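Local structure of Poly(A) RNA polymerase protein 2 (Saccharomyces cerevisiae, 3NYB) at residues Q55-A60 with S85-K90; D233-S238 with F246-W251; I257-S262 with N281-K286. The protein probably adds poly(A) tails to RNA as the polymerase subunit of TRAMP, an RNA surveillance complex built around its heterodimer with the zinc knuckle protein Air2p. The protein carries 1 engineered substitution. All coordinates share one frame; numbering follows the deposited sequence.

Contact 1: residues Q55-A60 with S85-K90; sequences QLWPDA and SELGGK
The backbone N of Ala60 has one hydrogen bond, to Trp57 O at 2.9 Å, which closes a type I beta turn from Trp57 to Ala60. Ser85 OG comes as near as 3.0 Å to the same Ala60 N, but the angle is too poor for a second bond, so the hydroxyl lies against the turn by contact alone. Asp59 C and CB also lie beside Ser85 OG, CB at 3.2 Å. No hydrogen bond joins the two segments, and the geometry leaves apolar packing as the main link.

In the nucleotidyltransferase palm domain, residues 55-60 lead from helix 36-54 into strand 62-65, while residues 85-90 lead from its antiparallel neighbour, strand 79-83, to helix 92-105. Both loops are thus at one end of the strand pair. Trp57 and Leu87 bridge them. Each side chain has CG anti to its carbonyl carbon, and the leucine crosses the indole obliquely with both methyls over one face. CD2 of Leu87 is a CH-pi donor to the five-membered ring of Trp57, 3.7 Å from the centroid and only 14° off the normal. CD1 of Leu87 sits nearer the ring fusion, 3.7 Å from Trp57 CD2. The opposite face of the indole carries Leu56 CB, so the ring is layered between two leucines. Asn95 of helix 92-105 touches Trp57 and donates from its ND2 to Leu87 O.

Contact 2: residues D233-S238 with F246-W251; sequences DVALGS and FPKSTW
Strands 234-238 and 243-247 form an antiparallel beta hairpin, and Lys248, just past its second strand, runs its side chain back across the first. CB of Lys248 is 3.9 Å from Asp233 O, and CG closes to 3.3 Å from that oxygen, which also accepts the backbone N of Lys248 from above the carbonyl plane. The chain then bends at chi2 (-75°), so that CD passes 4.2 Å from Ala235 CB and CE lies 3.3 Å from Val234 O. A second bend at chi4 delivers NZ to Tyr231 O, its strongest partner, with weak bonds to Asp232 O and Ser262 O.

The register is fixed by Ala235 and Phe246, a hydrogen-bonded pair: Ala235 N reaches Phe246 O at 2.8 Å in the carbonyl plane, and Phe246 N returns a bond to Ala235 O. Val234 and Pro247 pair on the other face, where they pack on Tyr50 and Gly53 of the Air2p chain. On the Ala235 side, the methyl is a CH-pi donor over the Phe246 ring, 4.1 Å from Ala235 CB to the centroid. Phe246 CZ, in turn, stands 3.6 Å above the plane of the Trp251 ring, toward its rim.

Contact 3: residues I257-S262 with N281-K286; sequences IKNPFS and NIRDIK
The dense part of this contact gathers round Phe261, whose CG lies anti to the backbone N (chi1 -170°) and so carries the ring out to the first turn of helix 282-304. Ile282 meets it with CG2, the branch held between backbone N and carbonyl carbon: this methyl lies 3.4 Å from Phe261 O, 3.6 Å from Ser262 CA and 4.0 Å from Phe261 CD2. Arg283 CA sits at the edge of the phenyl ring, in its plane, while Arg283 CG is 3.5 Å from Phe261 CE2. Further round the rim, Lys286 CD approaches Phe261 CZ at 4.2 Å, again near the ring plane.

The exposed side begins with Arg283, whose chain, extended from CG to NE, brings its guanidinium back to Phe261. The guanidinium is nearly parallel to the phenyl ring, 14° between planes, but displaced: Phe261 CD2 is 3.3 Å above it, toward its rim. Packing loosens beyond, where exposed Asn259 leaves 4.4 Å between its OD1 and Arg283 NH2, too far for a bond; that OD1 accepts a weak bond from Phe261 N. No hydrogen bond crosses between the segments. Arg69 of the Air2p chain lies close to Arg283 NH1, a like-charge approach that is probably unfavourable by itself, whereas Lys286 NZ is hydrogen-bonded to Ser68 OG of that chain.

In the Cid1-family poly(A) polymerase region, which includes residues 257-262, the contact thus packs the loop between strands 243-247 and 266-267 on the start of helix 282-304, with Tyr231, from the connection between helix 214-228 and strand 234-238, touching both Phe261 and Ile282.

Contact 1 is a surface contact in the palm domain, its centre about 41 Å from that of contact 2 and 40 Å from that of contact 3. It joins two loops through a leucine-indole CH-pi contact and touches no other protein chain of the assembly. Contacts 2 and 3 are partly buried neighbours, their centres about 15 Å apart, and both reach Air2p. They differ in chemistry: backbone hydrogen bonds set the hairpin of contact 2, whereas contact 3 joins loop to helix by side-chain packing without a hydrogen bond across. They touch directly: Lys248 CB of contact 2 packs on Ile257 CD1 of contact 3, so one lysine borders both.

Contact 1: residues Q55-A60 with S85-K90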
loop_
_atom_site.group_PDB
_atom_site.type_symbol
_atom_site.label_atom_id
_atom_site.label_comp_id
_atom_site.label_asym_id
_atom_site.label_seq_id
_atom_site.Cartn_x
_atom_site.Cartn_y
_atom_site.Cartn_z
ATOM N N GLN A 55 17.355 3.427 -31.904
ATOM C CA GLN A 55 18.674 3.314 -32.527
ATOM C C GLN A 55 19.196 1.887 -32.636
ATOM O O GLN A 55 19.930 1.571 -33.571
ATOM C CB GLN A 55 19.700 4.167 -31.785
ATOM C CG GLN A 55 19.608 5.633 -32.099
ATOM C CD GLN A 55 20.269 6.478 -31.047
ATOM O OE1 GLN A 55 20.293 7.704 -31.145
ATOM N NE2 GLN A 55 20.808 5.826 -30.021
ATOM N N LEU A 56 18.855 1.044 -31.666
ATOM C CA LEU A 56 19.223 -0.371 -31.725
ATOM C C LEU A 56 18.212 -1.152 -32.556
ATOM O O LEU A 56 18.579 -1.974 -33.398
ATOM C CB LEU A 56 19.288 -0.992 -30.328
ATOM C CG LEU A 56 20.332 -0.483 -29.336
ATOM C CD1 LEU A 56 20.389 -1.399 -28.129
ATOM C CD2 LEU A 56 21.705 -0.363 -29.983
ATOM N N TRP A 57 16.935 -0.887 -32.300
ATOM C CA TRP A 57 15.836 -1.601 -32.924
ATOM C C TRP A 57 14.779 -0.592 -33.314
ATOM O O TRP A 57 13.928 -0.247 -32.501
ATOM C CB TRP A 57 15.243 -2.606 -31.937
ATOM C CG TRP A 57 16.273 -3.471 -31.285
ATOM C CD1 TRP A 57 16.982 -4.481 -31.872
ATOM C CD2 TRP A 57 16.721 -3.413 -29.934
ATOM N NE1 TRP A 57 17.841 -5.054 -30.972
ATOM C CE2 TRP A 57 17.698 -4.404 -29.744
ATOM C CE3 TRP A 57 16.395 -2.606 -28.826
ATOM C CZ2 TRP A 57 18.351 -4.639 -28.545
ATOM C CZ3 TRP A 57 17.038 -2.831 -27.620
ATOM C CH2 TRP A 57 18.001 -3.837 -27.489
ATOM N N PRO A 58 14.840 -0.096 -34.560
ATOM C CA PRO A 58 13.914 0.933 -35.055
ATOM C C PRO A 58 12.447 0.506 -34.994
ATOM O O PRO A 58 11.556 1.363 -35.061
ATOM C CB PRO A 58 14.370 1.148 -36.508
ATOM C CG PRO A 58 15.235 -0.037 -36.816
ATOM C CD PRO A 58 15.913 -0.359 -35.533
ATOM N N ASP A 59 12.208 -0.794 -34.845
ATOM C CA ASP A 59 10.849 -1.320 -34.699
ATOM C C ASP A 59 10.279 -1.223 -33.276
ATOM O O ASP A 59 9.065 -1.315 -33.075
ATOM C CB ASP A 59 10.789 -2.774 -35.170
ATOM C CG ASP A 59 10.883 -2.902 -36.674
ATOM O OD1 ASP A 59 10.720 -1.873 -37.371
ATOM O OD2 ASP A 59 11.122 -4.030 -37.157
ATOM N N ALA A 60 11.151 -1.042 -32.290
ATOM C CA ALA A 60 10.735 -1.074 -30.895
ATOM C C ALA A 60 10.142 0.252 -30.425
ATOM O O ALA A 60 10.515 1.318 -30.907
ATOM C CB ALA A 60 11.906 -1.475 -30.006
ATOM N N SER A 85 9.622 -4.412 -29.369
ATOM C CA SER A 85 9.919 -5.298 -30.505
ATOM C C SER A 85 9.968 -6.739 -30.004
ATOM O O SER A 85 10.202 -6.968 -28.820
ATOM C CB SER A 85 11.231 -4.923 -31.196
ATOM O OG SER A 85 10.996 -4.065 -32.295
ATOM N N GLU A 86 9.734 -7.710 -30.881
ATOM C CA GLU A 86 9.840 -9.108 -30.466
ATOM C C GLU A 86 11.273 -9.430 -30.039
ATOM O O GLU A 86 12.043 -10.021 -30.792
ATOM C CB GLU A 86 9.339 -10.075 -31.551
ATOM C CG GLU A 86 9.670 -9.684 -32.988
ATOM C CD GLU A 86 8.981 -10.581 -34.015
ATOM O OE1 GLU A 86 9.155 -11.817 -33.952
ATOM O OE2 GLU A 86 8.266 -10.045 -34.888
ATOM N N LEU A 87 11.613 -9.032 -28.816
ATOM C CA LEU A 87 12.980 -9.115 -28.310
ATOM C C LEU A 87 13.030 -9.874 -26.993
ATOM O O LEU A 87 14.107 -10.102 -26.441
ATOM C CB LEU A 87 13.554 -7.707 -28.095
ATOM C CG LEU A 87 13.772 -6.826 -29.330
ATOM C CD1 LEU A 87 13.756 -5.341 -28.959
ATOM C CD2 LEU A 87 15.059 -7.199 -30.085
ATOM N N GLY A 88 11.862 -10.256 -26.489
ATOM C CA GLY A 88 11.766 -10.912 -25.198
ATOM C C GLY A 88 12.180 -12.373 -25.194
ATOM O O GLY A 88 13.133 -12.768 -25.873
ATOM N N GLY A 89 11.457 -13.180 -24.421
ATOM C CA GLY A 89 11.777 -14.585 -24.270
ATOM C C GLY A 89 13.213 -14.801 -23.830
ATOM O O GLY A 89 13.733 -14.071 -22.987
ATOM N N LYS A 90 13.861 -15.803 -24.414
ATOM C CA LYS A 90 15.207 -16.193 -24.008
ATOM C C LYS A 90 16.269 -15.245 -24.561
ATOM O O LYS A 90 17.422 -15.243 -24.113
ATOM C CB LYS A 90 15.481 -17.642 -24.416
ATOM C CG LYS A 90 14.637 -18.638 -23.634
ATOM C CD LYS A 90 14.832 -20.065 -24.110
ATOM C CE LYS A 90 14.306 -21.056 -23.078
ATOM N NZ LYS A 90 12.898 -20.765 -22.687
#

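Contact 2: residues D233-S238 with F246-W251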
loop_
_atom_site.group_PDB
_atom_site.type_symbol
_atom_site.label_atom_id
_atom_site.label_comp_id
_atom_site.label_asym_id
_atom_site.label_seq_id
_atom_site.Cartn_x
_atom_site.Cartn_y
_atom_site.Cartn_z
ATOM N N ASP A 233 -4.418 -18.343 9.268
ATOM C CA ASP A 233 -5.606 -19.063 8.801
ATOM C C ASP A 233 -6.429 -18.406 7.674
ATOM O O ASP A 233 -7.196 -19.093 7.001
ATOM C CB ASP A 233 -6.535 -19.360 9.985
ATOM C CG ASP A 233 -5.808 -19.994 11.160
ATOM O OD1 ASP A 233 -5.239 -21.093 11.000
ATOM O OD2 ASP A 233 -5.819 -19.397 12.255
ATOM N N VAL A 234 -6.292 -17.097 7.470
ATOM C CA VAL A 234 -7.136 -16.397 6.497
ATOM C C VAL A 234 -6.401 -15.965 5.226
ATOM O O VAL A 234 -5.286 -15.455 5.290
ATOM C CB VAL A 234 -7.799 -15.157 7.122
ATOM C CG1 VAL A 234 -8.810 -14.551 6.160
ATOM C CG2 VAL A 234 -8.460 -15.518 8.434
ATOM N N ALA A 235 -7.042 -16.157 4.075
ATOM C CA ALA A 235 -6.472 -15.759 2.787
ATOM C C ALA A 235 -7.350 -14.722 2.093
ATOM O O ALA A 235 -8.501 -14.515 2.481
ATOM C CB ALA A 235 -6.285 -16.972 1.891
ATOM N N LEU A 236 -6.807 -14.070 1.068
ATOM C CA LEU A 236 -7.554 -13.049 0.341
ATOM C C LEU A 236 -7.726 -13.415 -1.119
ATOM O O LEU A 236 -6.796 -13.918 -1.750
ATOM C CB LEU A 236 -6.870 -11.682 0.440
ATOM C CG LEU A 236 -6.996 -10.913 1.750
ATOM C CD1 LEU A 236 -5.957 -11.399 2.702
ATOM C CD2 LEU A 236 -6.806 -9.443 1.487
ATOM N N GLY A 237 -8.916 -13.143 -1.651
ATOM C CA GLY A 237 -9.220 -13.396 -3.048
ATOM C C GLY A 237 -10.340 -12.503 -3.545
ATOM O O GLY A 237 -10.775 -11.592 -2.840
ATOM N N SER A 238 -10.806 -12.763 -4.764
ATOM C CA SER A 238 -11.881 -11.976 -5.360
ATOM C C SER A 238 -12.862 -12.828 -6.154
ATOM O O SER A 238 -12.570 -13.265 -7.269
ATOM C CB SER A 238 -11.321 -10.861 -6.248
ATOM O OG SER A 238 -11.223 -9.639 -5.537
ATOM N N PHE A 246 -11.039 -16.349 2.570
ATOM C CA PHE A 246 -11.328 -17.771 2.699
ATOM C C PHE A 246 -10.258 -18.463 3.528
ATOM O O PHE A 246 -9.109 -18.038 3.528
ATOM C CB PHE A 246 -11.537 -18.451 1.336
ATOM C CG PHE A 246 -10.402 -18.274 0.365
ATOM C CD1 PHE A 246 -9.364 -19.188 0.318
ATOM C CD2 PHE A 246 -10.401 -17.219 -0.533
ATOM C CE1 PHE A 246 -8.329 -19.036 -0.589
ATOM C CE2 PHE A 246 -9.370 -17.064 -1.441
ATOM C CZ PHE A 246 -8.333 -17.972 -1.468
ATOM N N PRO A 247 -10.641 -19.524 4.260
ATOM C CA PRO A 247 -9.698 -20.196 5.161
ATOM C C PRO A 247 -8.625 -20.934 4.363
ATOM O O PRO A 247 -8.915 -21.468 3.294
ATOM C CB PRO A 247 -10.584 -21.190 5.928
ATOM C CG PRO A 247 -12.011 -20.804 5.605
ATOM C CD PRO A 247 -11.960 -20.180 4.257
ATOM N N LYS A 248 -7.399 -20.954 4.869
ATOM C CA LYS A 248 -6.309 -21.609 4.161
ATOM C C LYS A 248 -6.686 -23.045 3.858
ATOM O O LYS A 248 -6.420 -23.554 2.767
ATOM C CB LYS A 248 -5.031 -21.584 5.000
ATOM C CG LYS A 248 -4.558 -20.194 5.393
ATOM C CD LYS A 248 -3.920 -19.470 4.226
ATOM C CE LYS A 248 -3.441 -18.088 4.642
ATOM N NZ LYS A 248 -2.201 -18.138 5.466
ATOM N N SER A 249 -7.318 -23.683 4.839
ATOM C CA SER A 249 -7.641 -25.106 4.786
ATOM C C SER A 249 -8.460 -25.514 3.564
ATOM O O SER A 249 -8.422 -26.673 3.155
ATOM C CB SER A 249 -8.360 -25.518 6.070
ATOM O OG SER A 249 -9.231 -24.489 6.504
ATOM N N THR A 250 -9.189 -24.565 2.980
ATOM C CA THR A 250 -10.000 -24.838 1.796
ATOM C C THR A 250 -9.204 -24.665 0.504
ATOM O O THR A 250 -9.577 -25.202 -0.540
ATOM C CB THR A 250 -11.255 -23.938 1.735
ATOM O OG1 THR A 250 -10.912 -22.661 1.181
ATOM C CG2 THR A 250 -11.852 -23.748 3.122
ATOM N N TRP A 251 -8.111 -23.910 0.573
ATOM C CA TRP A 251 -7.257 -23.717 -0.594
ATOM C C TRP A 251 -6.353 -24.923 -0.734
ATOM O O TRP A 251 -5.233 -24.931 -0.226
ATOM C CB TRP A 251 -6.412 -22.446 -0.472
ATOM C CG TRP A 251 -5.910 -21.930 -1.797
ATOM C CD1 TRP A 251 -5.906 -22.598 -2.987
ATOM C CD2 TRP A 251 -5.312 -20.645 -2.053
ATOM N NE1 TRP A 251 -5.359 -21.804 -3.970
ATOM C CE2 TRP A 251 -4.989 -20.621 -3.429
ATOM C CE3 TRP A 251 -5.028 -19.540 -1.259
ATOM C CZ2 TRP A 251 -4.388 -19.496 -4.015
ATOM C CZ3 TRP A 251 -4.433 -18.434 -1.853
ATOM C CH2 TRP A 251 -4.120 -18.423 -3.217
#

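Contact 3: residues I257-S262 with N281-K286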
loop_
_atom_site.group_PDB
_atom_site.type_symbol
_atom_site.label_atom_id
_atom_site.label_comp_id
_atom_site.label_asym_id
_atom_site.label_seq_id
_atom_site.Cartn_x
_atom_site.Cartn_y
_atom_site.Cartn_z
ATOM N N ILE A 257 1.269 -26.677 3.053
ATOM C CA ILE A 257 1.958 -25.417 3.350
ATOM C C ILE A 257 3.168 -25.604 4.257
ATOM O O ILE A 257 3.018 -25.842 5.455
ATOM C CB ILE A 257 1.017 -24.415 4.047
ATOM C CG1 ILE A 257 -0.330 -24.348 3.329
ATOM C CG2 ILE A 257 1.668 -23.041 4.125
ATOM C CD1 ILE A 257 -1.421 -23.705 4.150
ATOM N N LYS A 258 4.362 -25.476 3.689
ATOM C CA LYS A 258 5.584 -25.677 4.456
ATOM C C LYS A 258 5.687 -24.649 5.575
ATOM O O LYS A 258 6.099 -24.971 6.690
ATOM C CB LYS A 258 6.814 -25.609 3.546
ATOM C CG LYS A 258 6.734 -26.524 2.327
ATOM C CD LYS A 258 7.973 -26.417 1.444
ATOM C CE LYS A 258 7.805 -27.205 0.147
ATOM N NZ LYS A 258 6.844 -26.560 -0.797
ATOM N N ASN A 259 5.296 -23.412 5.272
ATOM C CA ASN A 259 5.356 -22.319 6.241
ATOM C C ASN A 259 3.993 -21.679 6.481
ATOM O O ASN A 259 3.508 -20.913 5.649
ATOM C CB ASN A 259 6.368 -21.258 5.795
ATOM C CG ASN A 259 6.363 -20.029 6.689
ATOM O OD1 ASN A 259 5.836 -20.055 7.803
ATOM N ND2 ASN A 259 6.955 -18.943 6.201
ATOM N N PRO A 260 3.375 -21.992 7.629
ATOM C CA PRO A 260 2.035 -21.531 8.019
ATOM C C PRO A 260 1.890 -20.006 8.091
ATOM O O PRO A 260 0.940 -19.460 7.530
ATOM C CB PRO A 260 1.858 -22.143 9.418
ATOM C CG PRO A 260 3.263 -22.452 9.874
ATOM C CD PRO A 260 3.921 -22.925 8.626
ATOM N N PHE A 261 2.815 -19.336 8.774
ATOM C CA PHE A 261 2.695 -17.899 9.014
ATOM C C PHE A 261 3.219 -17.053 7.858
ATOM O O PHE A 261 4.401 -16.709 7.805
ATOM C CB PHE A 261 3.402 -17.506 10.311
ATOM C CG PHE A 261 3.124 -16.094 10.746
ATOM C CD1 PHE A 261 1.936 -15.772 11.375
ATOM C CD2 PHE A 261 4.051 -15.094 10.535
ATOM C CE1 PHE A 261 1.675 -14.479 11.780
ATOM C CE2 PHE A 261 3.797 -13.796 10.940
ATOM C CZ PHE A 261 2.605 -13.491 11.564
ATOM N N SER A 262 2.326 -16.707 6.942
ATOM C CA SER A 262 2.706 -15.942 5.767
ATOM C C SER A 262 1.471 -15.418 5.038
ATOM O O SER A 262 0.404 -16.031 5.076
ATOM C CB SER A 262 3.563 -16.798 4.830
ATOM O OG SER A 262 2.842 -17.924 4.363
ATOM N N ASN A 281 9.152 -12.013 5.073
ATOM C CA ASN A 281 9.415 -11.219 6.259
ATOM C C ASN A 281 8.130 -10.712 6.869
ATOM O O ASN A 281 8.098 -9.677 7.527
ATOM C CB ASN A 281 10.342 -10.059 5.943
ATOM C CG ASN A 281 11.094 -9.583 7.161
ATOM O OD1 ASN A 281 11.579 -8.457 7.197
ATOM N ND2 ASN A 281 11.191 -10.444 8.174
ATOM N N ILE A 282 7.069 -11.467 6.645
ATOM C CA ILE A 282 5.741 -11.055 7.042
ATOM C C ILE A 282 5.635 -10.838 8.549
ATOM O O ILE A 282 4.827 -10.044 9.011
ATOM C CB ILE A 282 4.707 -12.086 6.563
ATOM C CG1 ILE A 282 3.299 -11.672 6.988
ATOM C CG2 ILE A 282 5.089 -13.490 7.035
ATOM C CD1 ILE A 282 2.763 -10.522 6.190
ATOM N N ARG A 283 6.460 -11.534 9.318
ATOM C CA ARG A 283 6.430 -11.375 10.768
ATOM C C ARG A 283 6.748 -9.946 11.187
ATOM O O ARG A 283 6.053 -9.366 12.018
ATOM C CB ARG A 283 7.419 -12.330 11.425
ATOM C CG ARG A 283 7.279 -13.756 10.960
ATOM C CD ARG A 283 8.108 -14.682 11.825
ATOM N NE ARG A 283 7.862 -16.082 11.502
ATOM C CZ ARG A 283 6.879 -16.805 12.026
ATOM N NH1 ARG A 283 6.049 -16.255 12.904
ATOM N NH2 ARG A 283 6.723 -18.074 11.674
ATOM N N ASP A 284 7.815 -9.390 10.621
ATOM C CA ASP A 284 8.226 -8.023 10.922
ATOM C C ASP A 284 7.283 -7.008 10.298
ATOM O O ASP A 284 7.135 -5.893 10.793
ATOM C CB ASP A 284 9.652 -7.772 10.438
ATOM C CG ASP A 284 10.693 -8.347 11.380
ATOM O OD1 ASP A 284 10.321 -9.175 12.236
ATOM O OD2 ASP A 284 11.878 -7.966 11.271
ATOM N N ILE A 285 6.648 -7.395 9.201
ATOM C CA ILE A 285 5.682 -6.518 8.559
ATOM C C ILE A 285 4.524 -6.244 9.514
ATOM O O ILE A 285 4.146 -5.095 9.727
ATOM C CB ILE A 285 5.178 -7.115 7.230
ATOM C CG1 ILE A 285 6.331 -7.189 6.227
ATOM C CG2 ILE A 285 4.028 -6.290 6.673
ATOM C CD1 ILE A 285 6.040 -8.026 5.013
ATOM N N LYS A 286 3.985 -7.307 10.107
ATOM C CA LYS A 286 2.901 -7.182 11.078
ATOM C C LYS A 286 3.322 -6.362 12.287
ATOM O O LYS A 286 2.561 -5.521 12.770
ATOM C CB LYS A 286 2.421 -8.558 11.537
ATOM C CG LYS A 286 1.385 -8.511 12.649
ATOM C CD LYS A 286 0.859 -9.898 12.970
ATOM C CE LYS A 286 -0.208 -9.857 14.065
ATOM N NZ LYS A 286 -0.609 -11.226 14.488
#